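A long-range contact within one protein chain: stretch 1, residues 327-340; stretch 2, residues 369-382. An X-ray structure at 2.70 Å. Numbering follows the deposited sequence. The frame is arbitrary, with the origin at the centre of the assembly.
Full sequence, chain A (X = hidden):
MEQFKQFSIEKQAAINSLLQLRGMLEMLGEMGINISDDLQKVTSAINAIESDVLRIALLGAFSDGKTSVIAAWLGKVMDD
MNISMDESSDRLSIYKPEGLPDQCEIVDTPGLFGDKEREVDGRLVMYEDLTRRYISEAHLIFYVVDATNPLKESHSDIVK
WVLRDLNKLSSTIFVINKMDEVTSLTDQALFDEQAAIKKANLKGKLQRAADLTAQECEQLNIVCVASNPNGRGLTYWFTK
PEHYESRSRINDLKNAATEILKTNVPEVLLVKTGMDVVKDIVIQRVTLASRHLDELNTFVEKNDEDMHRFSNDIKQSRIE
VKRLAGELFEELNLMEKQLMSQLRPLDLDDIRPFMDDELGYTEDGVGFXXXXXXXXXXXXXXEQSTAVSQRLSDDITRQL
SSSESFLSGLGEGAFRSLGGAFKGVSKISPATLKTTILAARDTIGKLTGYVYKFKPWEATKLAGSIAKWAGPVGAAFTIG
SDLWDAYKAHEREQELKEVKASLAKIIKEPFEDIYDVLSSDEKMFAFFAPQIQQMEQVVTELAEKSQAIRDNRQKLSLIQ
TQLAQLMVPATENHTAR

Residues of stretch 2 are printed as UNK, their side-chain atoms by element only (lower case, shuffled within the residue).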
ATOM      1  N   GLU A 327      41.768 -25.770  -4.829  1.00 28.61           N
ATOM      2  CA  GLU A 327      42.290 -26.459  -3.659  1.00 28.78           C
ATOM      3  C   GLU A 327      42.389 -27.971  -3.917  1.00 26.81           C
ATOM      4  O   GLU A 327      43.371 -28.604  -3.533  1.00 24.45           O
ATOM      5  CB  GLU A 327      41.430 -26.176  -2.428  1.00 32.77           C
ATOM      6  CG  GLU A 327      41.565 -24.744  -1.890  1.00 37.18           C
ATOM      7  CD  GLU A 327      40.397 -24.336  -0.995  1.00 41.56           C
ATOM      8  OE1 GLU A 327      39.669 -25.229  -0.483  1.00 41.83           O
ATOM      9  OE2 GLU A 327      40.196 -23.115  -0.813  1.00 46.19           O
ATOM     10  N   LEU A 328      41.385 -28.539  -4.582  1.00 25.32           N
ATOM     11  CA  LEU A 328      41.388 -29.959  -4.864  1.00 24.50           C
ATOM     12  C   LEU A 328      42.541 -30.293  -5.765  1.00 24.84           C
ATOM     13  O   LEU A 328      43.258 -31.248  -5.542  1.00 25.37           O
ATOM     14  CB  LEU A 328      40.127 -30.404  -5.560  1.00 24.34           C
ATOM     15  CG  LEU A 328      40.220 -31.876  -5.990  1.00 24.33           C
ATOM     16  CD1 LEU A 328      40.341 -32.748  -4.762  1.00 24.63           C
ATOM     17  CD2 LEU A 328      39.049 -32.326  -6.845  1.00 23.73           C
ATOM     18  N   PHE A 329      42.686 -29.503  -6.810  1.00 24.88           N
ATOM     19  CA  PHE A 329      43.800 -29.634  -7.712  1.00 24.52           C
ATOM     20  C   PHE A 329      45.150 -29.480  -6.998  1.00 25.87           C
ATOM     21  O   PHE A 329      46.069 -30.226  -7.266  1.00 25.08           O
ATOM     22  CB  PHE A 329      43.676 -28.591  -8.799  1.00 24.40           C
ATOM     23  CG  PHE A 329      44.856 -28.518  -9.679  1.00 25.26           C
ATOM     24  CD1 PHE A 329      44.998 -29.413 -10.725  1.00 26.83           C
ATOM     25  CD2 PHE A 329      45.840 -27.583  -9.447  1.00 25.92           C
ATOM     26  CE1 PHE A 329      46.096 -29.350 -11.549  1.00 27.69           C
ATOM     27  CE2 PHE A 329      46.947 -27.516 -10.247  1.00 25.98           C
ATOM     28  CZ  PHE A 329      47.081 -28.401 -11.296  1.00 27.17           C
ATOM     29  N   GLU A 330      45.270 -28.501  -6.114  1.00 25.51           N
ATOM     30  CA  GLU A 330      46.504 -28.308  -5.414  1.00 27.38           C
ATOM     31  C   GLU A 330      46.824 -29.583  -4.647  1.00 30.13           C
ATOM     32  O   GLU A 330      47.967 -30.032  -4.618  1.00 32.82           O
ATOM     33  CB  GLU A 330      46.418 -27.116  -4.444  1.00 28.58           C
ATOM     34  CG  GLU A 330      46.558 -25.749  -5.105  1.00 29.36           C
ATOM     35  CD  GLU A 330      46.265 -24.585  -4.174  1.00 30.64           C
ATOM     36  OE1 GLU A 330      46.711 -24.593  -3.010  1.00 35.30           O
ATOM     37  OE2 GLU A 330      45.600 -23.638  -4.603  1.00 31.78           O
ATOM     38  N   GLU A 331      45.812 -30.168  -4.018  1.00 31.87           N
ATOM     39  CA  GLU A 331      46.030 -31.320  -3.138  1.00 32.35           C
ATOM     40  C   GLU A 331      46.431 -32.544  -3.941  1.00 30.34           C
ATOM     41  O   GLU A 331      47.311 -33.271  -3.530  1.00 30.77           O
ATOM     42  CB  GLU A 331      44.782 -31.602  -2.293  1.00 32.57           C
ATOM     43  CG  GLU A 331      44.681 -32.991  -1.686  1.00 33.76           C
ATOM     44  CD  GLU A 331      43.484 -33.127  -0.753  1.00 34.87           C
ATOM     45  OE1 GLU A 331      43.196 -32.158  -0.020  1.00 38.01           O
ATOM     46  OE2 GLU A 331      42.831 -34.191  -0.742  1.00 31.80           O
ATOM     47  N   LEU A 332      45.777 -32.756  -5.074  1.00 28.33           N
ATOM     48  CA  LEU A 332      46.088 -33.882  -5.948  1.00 27.31           C
ATOM     49  C   LEU A 332      47.455 -33.755  -6.613  1.00 27.56           C
ATOM     50  O   LEU A 332      48.078 -34.758  -6.910  1.00 26.08           O
ATOM     51  CB  LEU A 332      45.032 -34.027  -7.040  1.00 25.16           C
ATOM     52  CG  LEU A 332      43.618 -34.419  -6.648  1.00 24.65           C
ATOM     53  CD1 LEU A 332      42.694 -34.360  -7.849  1.00 24.92           C
ATOM     54  CD2 LEU A 332      43.584 -35.804  -6.057  1.00 24.74           C
ATOM     55  N   ASN A 333      47.895 -32.531  -6.861  1.00 28.54           N
ATOM     56  CA  ASN A 333      49.171 -32.286  -7.492  1.00 31.70           C
ATOM     57  C   ASN A 333      50.336 -32.572  -6.524  1.00 33.06           C
ATOM     58  O   ASN A 333      51.344 -33.147  -6.912  1.00 31.90           O
ATOM     59  CB  ASN A 333      49.238 -30.857  -8.032  1.00 33.52           C
ATOM     60  CG  ASN A 333      50.119 -30.733  -9.270  1.00 40.09           C
ATOM     61  OD1 ASN A 333      49.957 -31.460 -10.273  1.00 41.68           O
ATOM     62  ND2 ASN A 333      51.046 -29.788  -9.223  1.00 43.96           N
ATOM     63  N   LEU A 334      50.195 -32.200  -5.258  1.00 34.58           N
ATOM     64  CA  LEU A 334      51.166 -32.616  -4.256  1.00 36.96           C
ATOM     65  C   LEU A 334      51.248 -34.136  -4.141  1.00 36.16           C
ATOM     66  O   LEU A 334      52.323 -34.716  -4.090  1.00 41.49           O
ATOM     67  CB  LEU A 334      50.819 -32.042  -2.889  1.00 39.10           C
ATOM     68  CG  LEU A 334      51.299 -30.615  -2.693  1.00 43.70           C
ATOM     69  CD1 LEU A 334      50.547 -29.964  -1.538  1.00 46.32           C
ATOM     70  CD2 LEU A 334      52.809 -30.581  -2.459  1.00 46.50           C
HETATM   71  N   MSE A 335      50.103 -34.783  -4.102  1.00 35.00           N
HETATM   72  CA  MSE A 335      50.070 -36.201  -3.899  1.00 34.78           C
HETATM   73  C   MSE A 335      50.876 -36.866  -4.945  1.00 33.52           C
HETATM   74  O   MSE A 335      51.645 -37.738  -4.643  1.00 31.99           O
HETATM   75  CB  MSE A 335      48.638 -36.656  -3.954  1.00 38.35           C
HETATM   76  CG  MSE A 335      48.462 -37.921  -3.138  1.00 41.00           C
HETATM   77 SE   MSE A 335      46.610 -38.454  -3.429  0.84 47.53          SE
HETATM   78  CE  MSE A 335      45.798 -37.090  -2.253  1.00 45.11           C
ATOM     79  N   GLU A 336      50.727 -36.412  -6.185  1.00 36.06           N
ATOM     80  CA  GLU A 336      51.431 -36.978  -7.337  1.00 33.62           C
ATOM     81  C   GLU A 336      52.894 -36.595  -7.348  1.00 33.30           C
ATOM     82  O   GLU A 336      53.714 -37.409  -7.695  1.00 33.84           O
ATOM     83  CB  GLU A 336      50.764 -36.534  -8.641  1.00 34.15           C
ATOM     84  CG  GLU A 336      51.168 -37.318  -9.888  1.00 35.28           C
ATOM     85  CD  GLU A 336      50.627 -36.725 -11.190  1.00 36.63           C
ATOM     86  OE1 GLU A 336      50.082 -35.600 -11.183  1.00 37.99           O
ATOM     87  OE2 GLU A 336      50.733 -37.389 -12.242  1.00 39.38           O
ATOM     88  N   LYS A 337      53.229 -35.364  -6.987  1.00 34.52           N
ATOM     89  CA  LYS A 337      54.633 -34.961  -6.928  1.00 37.86           C
ATOM     90  C   LYS A 337      55.356 -35.791  -5.853  1.00 37.74           C
ATOM     91  O   LYS A 337      56.514 -36.212  -6.042  1.00 32.80           O
ATOM     92  CB  LYS A 337      54.772 -33.455  -6.648  1.00 42.88           C
ATOM     93  CG  LYS A 337      56.143 -33.033  -6.114  1.00 54.15           C
ATOM     94  CD  LYS A 337      56.191 -31.591  -5.579  1.00 63.99           C
ATOM     95  CE  LYS A 337      57.388 -31.367  -4.641  1.00 69.23           C
ATOM     96  NZ  LYS A 337      57.582 -29.935  -4.243  1.00 70.26           N
ATOM     97  N   GLN A 338      54.651 -36.013  -4.738  1.00 35.32           N
ATOM     98  CA  GLN A 338      55.194 -36.709  -3.595  1.00 36.09           C
ATOM     99  C   GLN A 338      55.530 -38.145  -3.967  1.00 34.18           C
ATOM    100  O   GLN A 338      56.677 -38.562  -3.819  1.00 34.79           O
ATOM    101  CB  GLN A 338      54.217 -36.645  -2.419  1.00 41.17           C
ATOM    102  CG  GLN A 338      54.484 -37.634  -1.282  1.00 46.83           C
ATOM    103  CD  GLN A 338      55.870 -37.494  -0.656  1.00 49.36           C
ATOM    104  OE1 GLN A 338      56.603 -38.483  -0.518  1.00 52.57           O
ATOM    105  NE2 GLN A 338      56.237 -36.265  -0.274  1.00 50.24           N
ATOM    106  N   LEU A 339      54.540 -38.888  -4.451  1.00 30.92           N
ATOM    107  CA  LEU A 339      54.744 -40.248  -4.965  1.00 29.04           C
ATOM    108  C   LEU A 339      55.856 -40.338  -6.019  1.00 31.27           C
ATOM    109  O   LEU A 339      56.648 -41.292  -6.031  1.00 31.10           O
ATOM    110  CB  LEU A 339      53.448 -40.810  -5.554  1.00 27.45           C
ATOM    111  CG  LEU A 339      52.342 -41.266  -4.601  1.00 26.12           C
ATOM    112  CD1 LEU A 339      51.087 -41.571  -5.376  1.00 25.37           C
ATOM    113  CD2 LEU A 339      52.736 -42.488  -3.807  1.00 26.13           C
HETATM  114  N   MSE A 340      55.946 -39.348  -6.897  1.00 31.48           N
HETATM  115  CA  MSE A 340      56.980 -39.415  -7.926  1.00 34.27           C
HETATM  116  C   MSE A 340      58.371 -39.228  -7.312  1.00 32.79           C
HETATM  117  O   MSE A 340      59.309 -39.890  -7.704  1.00 33.61           O
HETATM  118  CB  MSE A 340      56.697 -38.462  -9.111  1.00 35.70           C
HETATM  119  CG  MSE A 340      55.531 -38.837 -10.035  1.00 35.24           C
HETATM  120 SE   MSE A 340      55.714 -40.636 -10.806  0.81 42.47          SE
HETATM  121  CE  MSE A 340      56.820 -40.168 -12.375  1.00 44.36           C
ATOM    122  N   UNK A 369      45.306 -48.880  -3.370  1.00 27.24           N
ATOM    123  CA  UNK A 369      45.533 -48.012  -2.221  1.00 27.96           C
ATOM    124  C   UNK A 369      45.592 -46.554  -2.648  1.00 28.03           C
ATOM    125  O   UNK A 369      45.190 -45.664  -1.909  1.00 30.30           O
ATOM    126  c   UNK A 369      48.144 -48.321   0.648  1.00 37.60           C
ATOM    127  c   UNK A 369      46.930 -47.790  -0.097  1.00 33.96           C
ATOM    128  c   UNK A 369      46.825 -48.374  -1.497  1.00 30.25           C
ATOM    129  n   UNK A 369      49.150 -48.734   2.892  1.00 42.60           N
ATOM    130  c   UNK A 369      48.082 -47.999   2.138  1.00 41.16           C
ATOM    131  N   UNK A 370      46.128 -46.318  -3.830  1.00 25.90           N
ATOM    132  CA  UNK A 370      46.191 -45.005  -4.398  1.00 23.61           C
ATOM    133  C   UNK A 370      44.797 -44.574  -4.771  1.00 24.67           C
ATOM    134  O   UNK A 370      44.381 -43.462  -4.491  1.00 27.00           O
ATOM    135  c   UNK A 370      47.877 -42.766  -5.281  1.00 23.15           C
ATOM    136  c   UNK A 370      47.224 -43.692  -6.291  1.00 22.52           C
ATOM    137  c   UNK A 370      48.092 -43.842  -7.510  1.00 22.21           C
ATOM    138  c   UNK A 370      47.022 -45.045  -5.656  1.00 22.74           C
ATOM    139  N   UNK A 371      44.075 -45.464  -5.419  1.00 23.67           N
ATOM    140  CA  UNK A 371      42.734 -45.182  -5.851  1.00 24.08           C
ATOM    141  C   UNK A 371      41.860 -44.679  -4.684  1.00 23.79           C
ATOM    142  O   UNK A 371      41.246 -43.619  -4.741  1.00 22.59           O
ATOM    143  n   UNK A 371      38.519 -46.757  -6.361  1.00 28.69           N
ATOM    144  n   UNK A 371      39.990 -45.710  -7.519  1.00 26.94           N
ATOM    145  c   UNK A 371      39.750 -47.101  -5.852  1.00 26.99           C
ATOM    146  c   UNK A 371      38.694 -45.922  -7.372  1.00 28.04           C
ATOM    147  c   UNK A 371      40.679 -46.442  -6.576  1.00 25.03           C
ATOM    148  c   UNK A 371      42.160 -46.436  -6.489  1.00 24.19           C
ATOM    149  N   UNK A 372      41.848 -45.423  -3.602  1.00 23.96           N
ATOM    150  CA  UNK A 372      41.082 -45.022  -2.449  1.00 23.34           C
ATOM    151  C   UNK A 372      41.498 -43.688  -1.940  1.00 23.79           C
ATOM    152  O   UNK A 372      40.673 -43.006  -1.373  1.00 25.57           O
ATOM    153  c   UNK A 372      40.843 -48.072  -0.153  1.00 23.71           C
ATOM    154  c   UNK A 372      39.334 -47.347  -2.029  1.00 23.80           C
ATOM    155  c   UNK A 372      41.272 -45.985  -1.291  1.00 23.33           C
ATOM    156  c   UNK A 372      40.751 -47.377  -1.492  1.00 23.13           C
ATOM    157  N   UNK A 373      42.768 -43.319  -2.056  1.00 24.16           N
ATOM    158  CA  UNK A 373      43.139 -42.030  -1.494  1.00 26.45           C
ATOM    159  C   UNK A 373      42.819 -40.872  -2.432  1.00 25.69           C
ATOM    160  O   UNK A 373      42.345 -39.852  -1.997  1.00 26.43           O
ATOM    161  c   UNK A 373      45.701 -42.227  -1.795  1.00 28.67           C
ATOM    162  c   UNK A 373      46.979 -42.350  -0.968  1.00 29.23           C
ATOM    163  n   UNK A 373      48.489 -39.281   0.359  1.00 32.38           N
ATOM    164  c   UNK A 373      48.384 -40.396  -0.356  1.00 30.46           C
ATOM    165  c   UNK A 373      44.545 -41.988  -0.886  1.00 26.78           C
ATOM    166  n   UNK A 373      47.266 -41.109  -0.258  1.00 29.42           N
ATOM    167  n   UNK A 373      49.400 -40.773  -1.129  1.00 30.11           N
ATOM    168  N   UNK A 374      43.005 -41.051  -3.720  1.00 26.39           N
ATOM    169  CA  UNK A 374      42.448 -40.119  -4.671  1.00 25.29           C
ATOM    170  C   UNK A 374      40.928 -40.000  -4.495  1.00 26.79           C
ATOM    171  O   UNK A 374      40.364 -38.905  -4.498  1.00 26.65           O
ATOM    172  c   UNK A 374      44.659 -40.867  -7.767  1.00 25.46           C
ATOM    173  c   UNK A 374      42.753 -40.565  -6.099  1.00 24.95           C
ATOM    174  c   UNK A 374      41.923 -39.771  -7.118  1.00 25.30           C
ATOM    175  c   UNK A 374      44.252 -40.452  -6.361  1.00 24.71           C
ATOM    176  N   UNK A 375      40.253 -41.131  -4.371  1.00 28.22           N
ATOM    177  CA  UNK A 375      38.799 -41.122  -4.320  1.00 29.30           C
ATOM    178  C   UNK A 375      38.260 -40.317  -3.151  1.00 29.79           C
ATOM    179  O   UNK A 375      37.256 -39.651  -3.250  1.00 33.93           O
ATOM    180  c   UNK A 375      36.055 -43.674  -4.305  1.00 35.62           C
ATOM    181  n   UNK A 375      33.662 -43.789  -4.661  1.00 39.28           N
ATOM    182  c   UNK A 375      38.275 -42.535  -4.233  1.00 29.84           C
ATOM    183  c   UNK A 375      36.870 -42.565  -3.725  1.00 33.47           C
ATOM    184  c   UNK A 375      34.704 -43.671  -3.616  1.00 37.13           C
ATOM    185  N   UNK A 376      38.938 -40.404  -2.036  1.00 31.36           N
ATOM    186  CA  UNK A 376      38.528 -39.780  -0.812  1.00 33.39           C
ATOM    187  C   UNK A 376      38.719 -38.252  -0.900  1.00 33.49           C
ATOM    188  O   UNK A 376      38.002 -37.488  -0.270  1.00 35.99           O
ATOM    189  c   UNK A 376      39.382 -40.419   0.277  1.00 37.40           C
ATOM    190  c   UNK A 376      39.137 -39.983   1.700  1.00 43.50           C
ATOM    191  o   UNK A 376      40.628 -38.483   2.846  1.00 46.94           O
ATOM    192  n   UNK A 376      41.415 -40.570   2.367  1.00 49.64           N
ATOM    193  c   UNK A 376      40.453 -39.619   2.372  1.00 48.29           C
ATOM    194  N   UNK A 377      39.688 -37.823  -1.700  1.00 32.70           N
ATOM    195  CA  UNK A 377      39.926 -36.418  -2.000  1.00 30.60           C
ATOM    196  C   UNK A 377      38.900 -35.831  -2.971  1.00 29.21           C
ATOM    197  O   UNK A 377      38.534 -34.667  -2.860  1.00 25.54           O
ATOM    198  o   UNK A 377      42.273 -36.098  -1.631  1.00 35.16           O
ATOM    199  c   UNK A 377      41.301 -36.266  -2.626  1.00 31.27           C
ATOM    200  N   UNK A 378      38.491 -36.641  -3.942  1.00 28.73           N
ATOM    201  CA  UNK A 378      37.485 -36.266  -4.913  1.00 29.48           C
ATOM    202  C   UNK A 378      36.107 -36.242  -4.296  1.00 30.32           C
ATOM    203  O   UNK A 378      35.370 -35.268  -4.436  1.00 31.10           O
ATOM    204  c   UNK A 378      36.272 -36.994  -6.977  1.00 30.85           C
ATOM    205  c   UNK A 378      37.455 -37.253  -6.067  1.00 29.88           C
ATOM    206  c   UNK A 378      38.738 -37.152  -6.847  1.00 31.77           C
ATOM    207  N   UNK A 379      35.764 -37.330  -3.629  1.00 30.58           N
ATOM    208  CA  UNK A 379      34.592 -37.369  -2.806  1.00 31.52           C
ATOM    209  C   UNK A 379      34.524 -36.114  -1.919  1.00 31.18           C
ATOM    210  O   UNK A 379      33.529 -35.435  -1.908  1.00 30.82           O
ATOM    211  c   UNK A 379      34.095 -39.919  -2.742  1.00 35.97           C
ATOM    212  c   UNK A 379      34.576 -38.656  -1.957  1.00 34.17           C
ATOM    213  o   UNK A 379      34.157 -39.984  -3.995  1.00 37.74           O
ATOM    214  o   UNK A 379      33.654 -40.878  -2.068  1.00 40.49           O
ATOM    215  N   UNK A 380      35.572 -35.780  -1.186  1.00 34.06           N
ATOM    216  CA  UNK A 380      35.475 -34.649  -0.247  1.00 37.52           C
ATOM    217  C   UNK A 380      35.078 -33.341  -0.949  1.00 34.75           C
ATOM    218  O   UNK A 380      34.321 -32.540  -0.405  1.00 32.40           O
ATOM    219  c   UNK A 380      36.722 -33.513   1.707  1.00 51.89           C
ATOM    220  c   UNK A 380      37.897 -33.807   2.647  1.00 65.73           C
ATOM    221  c   UNK A 380      39.550 -32.607   4.071  1.00 81.78           C
ATOM    222  c   UNK A 380      36.774 -34.474   0.527  1.00 43.40           C
ATOM    223  n   UNK A 380      39.924 -31.487   4.683  1.00 82.50           N
ATOM    224  n   UNK A 380      38.410 -32.633   3.369  1.00 75.20           N
ATOM    225  n   UNK A 380      40.330 -33.687   4.163  1.00 83.60           N
ATOM    226  N   UNK A 381      35.582 -33.137  -2.160  1.00 33.41           N
ATOM    227  CA  UNK A 381      35.267 -31.944  -2.947  1.00 31.93           C
ATOM    228  C   UNK A 381      33.830 -32.023  -3.446  1.00 32.33           C
ATOM    229  O   UNK A 381      33.044 -31.100  -3.267  1.00 32.11           O
ATOM    230  c   UNK A 381      35.571 -30.096  -7.439  1.00 25.83           C
ATOM    231  c   UNK A 381      35.945 -31.025  -6.492  1.00 27.26           C
ATOM    232  c   UNK A 381      35.324 -29.541  -4.760  1.00 27.73           C
ATOM    233  c   UNK A 381      36.242 -31.795  -4.124  1.00 29.64           C
ATOM    234  c   UNK A 381      34.944 -28.614  -5.707  1.00 26.34           C
ATOM    235  c   UNK A 381      35.075 -28.889  -7.047  1.00 25.20           C
ATOM    236  c   UNK A 381      35.826 -30.765  -5.143  1.00 28.01           C
ATOM    237  N   UNK A 382      33.486 -33.151  -4.042  1.00 34.08           N
ATOM    238  CA  UNK A 382      32.128 -33.401  -4.479  1.00 36.07           C
ATOM    239  C   UNK A 382      31.099 -33.139  -3.346  1.00 36.28           C
ATOM    240  O   UNK A 382      29.986 -32.666  -3.588  1.00 39.46           O
ATOM    241  c   UNK A 382      30.216 -36.347  -5.831  1.00 45.00           C
ATOM    242  c   UNK A 382      29.035 -36.615  -6.523  1.00 48.42           C
ATOM    243  c   UNK A 382      30.762 -35.086  -5.830  1.00 40.88           C
ATOM    244  c   UNK A 382      30.117 -34.090  -6.564  1.00 42.56           C
ATOM    245  c   UNK A 382      28.940 -34.350  -7.260  1.00 43.68           C
ATOM    246  c   UNK A 382      28.398 -35.613  -7.241  1.00 46.11           C
ATOM    247  c   UNK A 382      32.034 -34.815  -5.080  1.00 37.00           C
TER

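Position 369 carries four carbons in a row ending in a nitrogen. It stays out of reach of stretch 1. This is Lys369.

Position 370 has four carbons, forked at the second. Its CA-to-CB bond points sideways, but its end comes nearer and meets Leu339. It is Leu370, and CD1 of Leu370 lies 3.4 Å from CD1 of Leu339.

Position 371 has one carbon, then a five-membered ring of three carbons and two nitrogens. It makes no contact. It is His371.

Position 372 has four carbons forked at the second, all out of reach. It is Leu372.

Position 373 has three carbons, a nitrogen, and a carbon bearing two more nitrogens. Its end approaches Met335, a selenomethionine. It is Arg373. CG of Met335 sits over one face of the guanidinium, 3.6 Å from NH1 of Arg373.

Position 374 has four carbons forked at the first, one arm two carbons long. It packs near Leu332 and Met335. It is Ile374. SE of Met335 is 4.3 Å from CG1 of Ile374, and CD2 of Leu332 is 4.4 Å from CG2 of Ile374.

Position 375 has four carbons and a terminal nitrogen. Its CA-to-CB bond points away from stretch 1, and it touches nothing there. It is Lys375.

Position 376 has three carbons, the third carrying one oxygen and one nitrogen. It makes no contact. It is Gln376.

Position 377 has one carbon and one oxygen. Its CA-to-CB bond points toward stretch 1, and it sits among Leu328, Glu331, Leu332 and Met335. It is Ser377. CB of Ser377 is 4.1 Å from CD2 of Leu332. OG of Ser377 and OE2 of Glu331 are modelled 2.2 Å apart, a clash that supports no bond.

Position 378 has one carbon carrying two more. Its CA-to-CB bond points sideways. It is Val378. N of Val378 is 4.4 Å from CD1 of Leu328.

Position 379 has two carbons, the second carrying two oxygens, out of reach. It is Asp379. Its OD1 forms a long salt bridge with NZ of Lys375.

Position 380 has three carbons, a nitrogen, and a carbon with two more nitrogens. Its CA-to-CB bond points toward stretch 1, but it makes no contact. It is Arg380.

Position 381 has one carbon and a six-carbon ring, which Leu328 approaches obliquely. It is Phe381. CD2 of Phe381 is 3.4 Å from CD2 of Leu328.

Position 382 has the same make-up, but its end leads away, without contact. It is Phe382.

The helices run nearly antiparallel, at 172°, axes 10.4 Å apart at closest approach. Apolar packing joins them, with small Ser377 as a knob in a hole. No hydrogen bond crosses.

Stretch 2 369-382: KLHLRIKQSVDRFF
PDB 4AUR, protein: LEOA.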